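Local coordinates for dihydroorotase (Agrobacterium tumefaciens, PDB 2OGJ), which deacetylates acetyl-(R)-mandelate in vitro, acting as an esterase of the zinc-dependent amidohydrolase superfamily, and hydrolyses acetyl glycolate less efficiently, at the interface of chains A and B. Coordinates in Å, arbitrary orientation; residue numbers count along the deposited sequence, not the author numbering. Chains: chain A/B, Dihydroorotase.

Contact 1: the interface of chains A and B. Residues chain A 212, 215, 217, 238, 243-244; chain B 192-193, 196.
B:Lys196 reaches out of helix 189-201 between A:Asp217 and A:Asp244, and this lysine carries the polar part of a patch that sets helix 189-201 against loops and the start of helix 216-222, between two copies of a TIM-barrel amidohydrolase. Its ammonium NZ forms salt bridges with both carboxylates, 2.9 Å from A:Asp217 OD2 and 3.0 Å from A:Asp244 OD2. The two aspartates present themselves differently. A:Asp217, approached from the opposite direction, offers the syn lone pair of OD2, so NZ leans towards its second oxygen, where the bond to OD1 is weak. A:Asp244 is met on the anti side of OD2, with NZ 29° out of the carboxylate plane. The lysine leaves its helix with CG opposite the backbone N (chi1 178°), bends at chi2 (65°) and then runs nearly straight, which carries NZ to the two acids. The pair of carboxylates would be expected to stabilise the charged form of the amine.

A:Glu243 adds a more distant negative group, its OE2 4.6 Å from B:Lys196 NZ, with the two side chains set roughly perpendicular. Its carboxylate is occupied at home: the backbone N of A:Gly238 meets both oxygens of A:Glu243 on their syn sides, at 2.8 Å to OE2 and 3.0 Å to OE1. That forked bond ties the glycine to the acid and should restrain the carboxylate's rotation.

Apolar packing covers the other flank. A:Leu215 and the lysine stem run antiparallel alongside one another, the A:Leu215 methyl CD2 lying 3.6 Å from B:Lys196 CG. Further along, the ring carbon CB of A:Pro212 lies 3.5 Å from the B:Leu193 methyl CD1. A:Leu215 CD1 lies near the backbone carbonyl of B:Lys192.

For the protein, this patch docks helix 189-201 of one copy against loops and the start of helix 216-222 of its neighbour, and may help hold the deposited six-chain assembly together.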
# COMPACT_ATOMS: atom_id res chain seq x y z
N PRO A 212 -7.66 12.01 16.06
CA PRO A 212 -6.23 12.13 16.36
C PRO A 212 -5.16 11.92 15.28
O PRO A 212 -4.54 12.90 14.87
CB PRO A 212 -6.04 11.22 17.59
CG PRO A 212 -7.40 10.53 17.79
CD PRO A 212 -8.36 11.54 17.26
N LEU A 215 -2.52 14.56 14.80
CA LEU A 215 -2.87 15.27 16.03
C LEU A 215 -3.05 16.77 16.03
O LEU A 215 -2.30 17.50 15.39
CB LEU A 215 -1.87 14.89 17.13
CG LEU A 215 -2.18 13.55 17.78
CD1 LEU A 215 -0.95 13.01 18.47
CD2 LEU A 215 -3.34 13.73 18.75
N ASP A 217 -2.50 18.81 18.35
CA ASP A 217 -1.33 19.42 18.94
C ASP A 217 -0.23 19.64 17.90
O ASP A 217 0.45 20.68 17.89
CB ASP A 217 -0.82 18.51 20.06
CG ASP A 217 -1.94 18.01 20.99
OD1 ASP A 217 -1.85 18.27 22.21
OD2 ASP A 217 -2.91 17.36 20.52
N GLY A 238 -9.89 12.89 21.67
CA GLY A 238 -8.68 12.87 20.87
C GLY A 238 -8.47 14.13 20.06
O GLY A 238 -7.47 14.28 19.35
N GLU A 243 -10.12 18.23 26.91
CA GLU A 243 -9.72 16.95 27.49
C GLU A 243 -8.20 16.90 27.78
O GLU A 243 -7.72 16.03 28.49
CB GLU A 243 -10.09 15.81 26.54
CG GLU A 243 -9.80 16.14 25.09
CD GLU A 243 -9.71 14.92 24.19
OE1 GLU A 243 -10.48 13.95 24.39
OE2 GLU A 243 -8.87 14.95 23.26
N ASP A 244 -7.47 17.85 27.21
CA ASP A 244 -6.02 17.92 27.37
C ASP A 244 -5.58 19.34 27.70
O ASP A 244 -5.53 20.19 26.81
CB ASP A 244 -5.34 17.46 26.07
CG ASP A 244 -3.84 17.31 26.21
OD1 ASP A 244 -3.22 17.99 27.06
OD2 ASP A 244 -3.26 16.51 25.44
N LYS B 192 3.23 8.59 19.49
CA LYS B 192 2.64 9.87 19.83
C LYS B 192 1.15 9.73 20.07
O LYS B 192 0.57 10.41 20.93
CB LYS B 192 2.85 10.88 18.70
CG LYS B 192 4.26 11.39 18.53
CD LYS B 192 4.22 12.87 18.20
CE LYS B 192 5.59 13.39 17.78
NZ LYS B 192 6.00 12.82 16.46
N LEU B 193 0.53 8.85 19.29
CA LEU B 193 -0.90 8.62 19.39
C LEU B 193 -1.28 7.91 20.68
O LEU B 193 -2.25 8.28 21.33
CB LEU B 193 -1.39 7.81 18.18
CG LEU B 193 -2.88 7.49 18.07
CD1 LEU B 193 -3.76 8.71 18.37
CD2 LEU B 193 -3.13 6.97 16.67
N LYS B 196 -1.11 10.30 23.44
CA LYS B 196 -2.23 11.21 23.48
C LYS B 196 -3.36 10.61 24.31
O LYS B 196 -3.84 11.25 25.24
CB LYS B 196 -2.74 11.52 22.07
CG LYS B 196 -3.96 12.43 22.02
CD LYS B 196 -3.64 13.82 22.55
CE LYS B 196 -4.84 14.75 22.45
NZ LYS B 196 -4.46 16.18 22.65

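Contact 2: the interface of chains A and B. Residues chain A 237-238, 243; chain B 157, 161, 196, 200.
B:Ile200 brings its terminal methyl in obliquely above the oxygen end of the A:Glu243 carboxylate, at a junction where two helices of one amidohydrolase TIM barrel face a loop of another copy. B:Ile200 CD1 is 3.5 Å from A:Glu243 OE1 and 3.7 Å from A:Glu243 OE2, tilted well out of the plane of the flat group, whereas the A:Gly238 N-H approaches close to that plane. Packing and hydrogen bonding therefore reach the same acid from different directions. The isoleucine gets there with CG1 opposite the carbonyl carbon (chi1 -75°) and CD1 extended beyond, the two side chains meeting at a slant. The methyl probably limits solvent on that side.

A:Ser237 comes from the loop towards helix 157-167 and is met by two leucines one turn apart. B:Leu157 CD2 touches A:Ser237 CB at 3.6 Å, and the other branch, B:Leu157 CD1, packs against A:Gly238 CA at 3.8 Å, so the leucine's fork spans the junction between the two loop residues. From the next turn, B:Leu161 touches through CD1, 3.7 Å from A:Ser237 CB and 3.5 Å from the hydroxyl A:Ser237 OG. With OG beside its own backbone N (chi1 -65°), the hydroxyl lies towards B:Leu161, while CB faces both leucine methyls. A:Gly238 CA also faces B:Ile200 CD1, at 4.1 Å, so the glycine meets side chains from both helices.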
# COMPACT_ATOMS: atom_id res chain seq x y z
N SER A 237 -13.37 13.03 21.46
CA SER A 237 -12.23 12.41 22.13
C SER A 237 -11.00 12.34 21.21
O SER A 237 -11.07 11.79 20.11
CB SER A 237 -12.59 10.99 22.59
OG SER A 237 -13.61 10.96 23.58
N GLY A 238 -9.89 12.89 21.67
CA GLY A 238 -8.68 12.87 20.87
C GLY A 238 -8.47 14.13 20.06
O GLY A 238 -7.47 14.28 19.35
N GLU A 243 -10.12 18.23 26.91
CA GLU A 243 -9.72 16.95 27.49
C GLU A 243 -8.20 16.90 27.78
O GLU A 243 -7.72 16.03 28.49
CB GLU A 243 -10.09 15.81 26.54
CG GLU A 243 -9.80 16.14 25.09
CD GLU A 243 -9.71 14.92 24.19
OE1 GLU A 243 -10.48 13.95 24.39
OE2 GLU A 243 -8.87 14.95 23.26
N LEU B 157 -9.85 4.46 19.49
CA LEU B 157 -9.81 5.33 20.66
C LEU B 157 -11.05 5.23 21.57
O LEU B 157 -10.92 4.94 22.76
CB LEU B 157 -9.58 6.78 20.20
CG LEU B 157 -9.25 7.80 21.29
CD1 LEU B 157 -8.66 9.05 20.64
CD2 LEU B 157 -10.49 8.15 22.12
N LEU B 161 -11.11 4.02 25.62
CA LEU B 161 -11.61 4.84 26.73
C LEU B 161 -12.79 4.13 27.38
O LEU B 161 -12.99 4.19 28.60
CB LEU B 161 -12.05 6.23 26.26
CG LEU B 161 -11.08 7.14 25.52
CD1 LEU B 161 -11.79 8.44 25.18
CD2 LEU B 161 -9.87 7.43 26.36
N LYS B 196 -1.11 10.30 23.44
CA LYS B 196 -2.23 11.21 23.48
C LYS B 196 -3.36 10.61 24.31
O LYS B 196 -3.84 11.25 25.24
CB LYS B 196 -2.74 11.52 22.07
CG LYS B 196 -3.96 12.43 22.02
CD LYS B 196 -3.64 13.82 22.55
CE LYS B 196 -4.84 14.75 22.45
NZ LYS B 196 -4.46 16.18 22.65
N ILE B 200 -5.27 11.28 28.21
CA ILE B 200 -6.70 11.42 28.40
C ILE B 200 -7.13 10.57 29.58
O ILE B 200 -7.77 11.06 30.50
CB ILE B 200 -7.48 11.01 27.12
CG1 ILE B 200 -7.33 12.10 26.06
CG2 ILE B 200 -8.93 10.75 27.44
CD1 ILE B 200 -7.80 11.69 24.69

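The C-alpha centres of contact 1 and contact 2 are about 7 Å apart, and the two patches share A:Gly238, A:Glu243 and B:Lys196, so they are neighbouring parts of one continuous interface. On chain B, helix 189-201 runs through both, with helix 157-167 joining at contact 2. Charge pairing in contact 1 thus adjoins the mainly apolar packing of contact 2. The zinc ligand A:His208 lies in strand 206-209 and A:His231 directly after strand 228-230, each shortly before chain A loops used here, so the assembly might steady loops near the metal centre. Exact two-fold symmetry does not relate the copies across this interface.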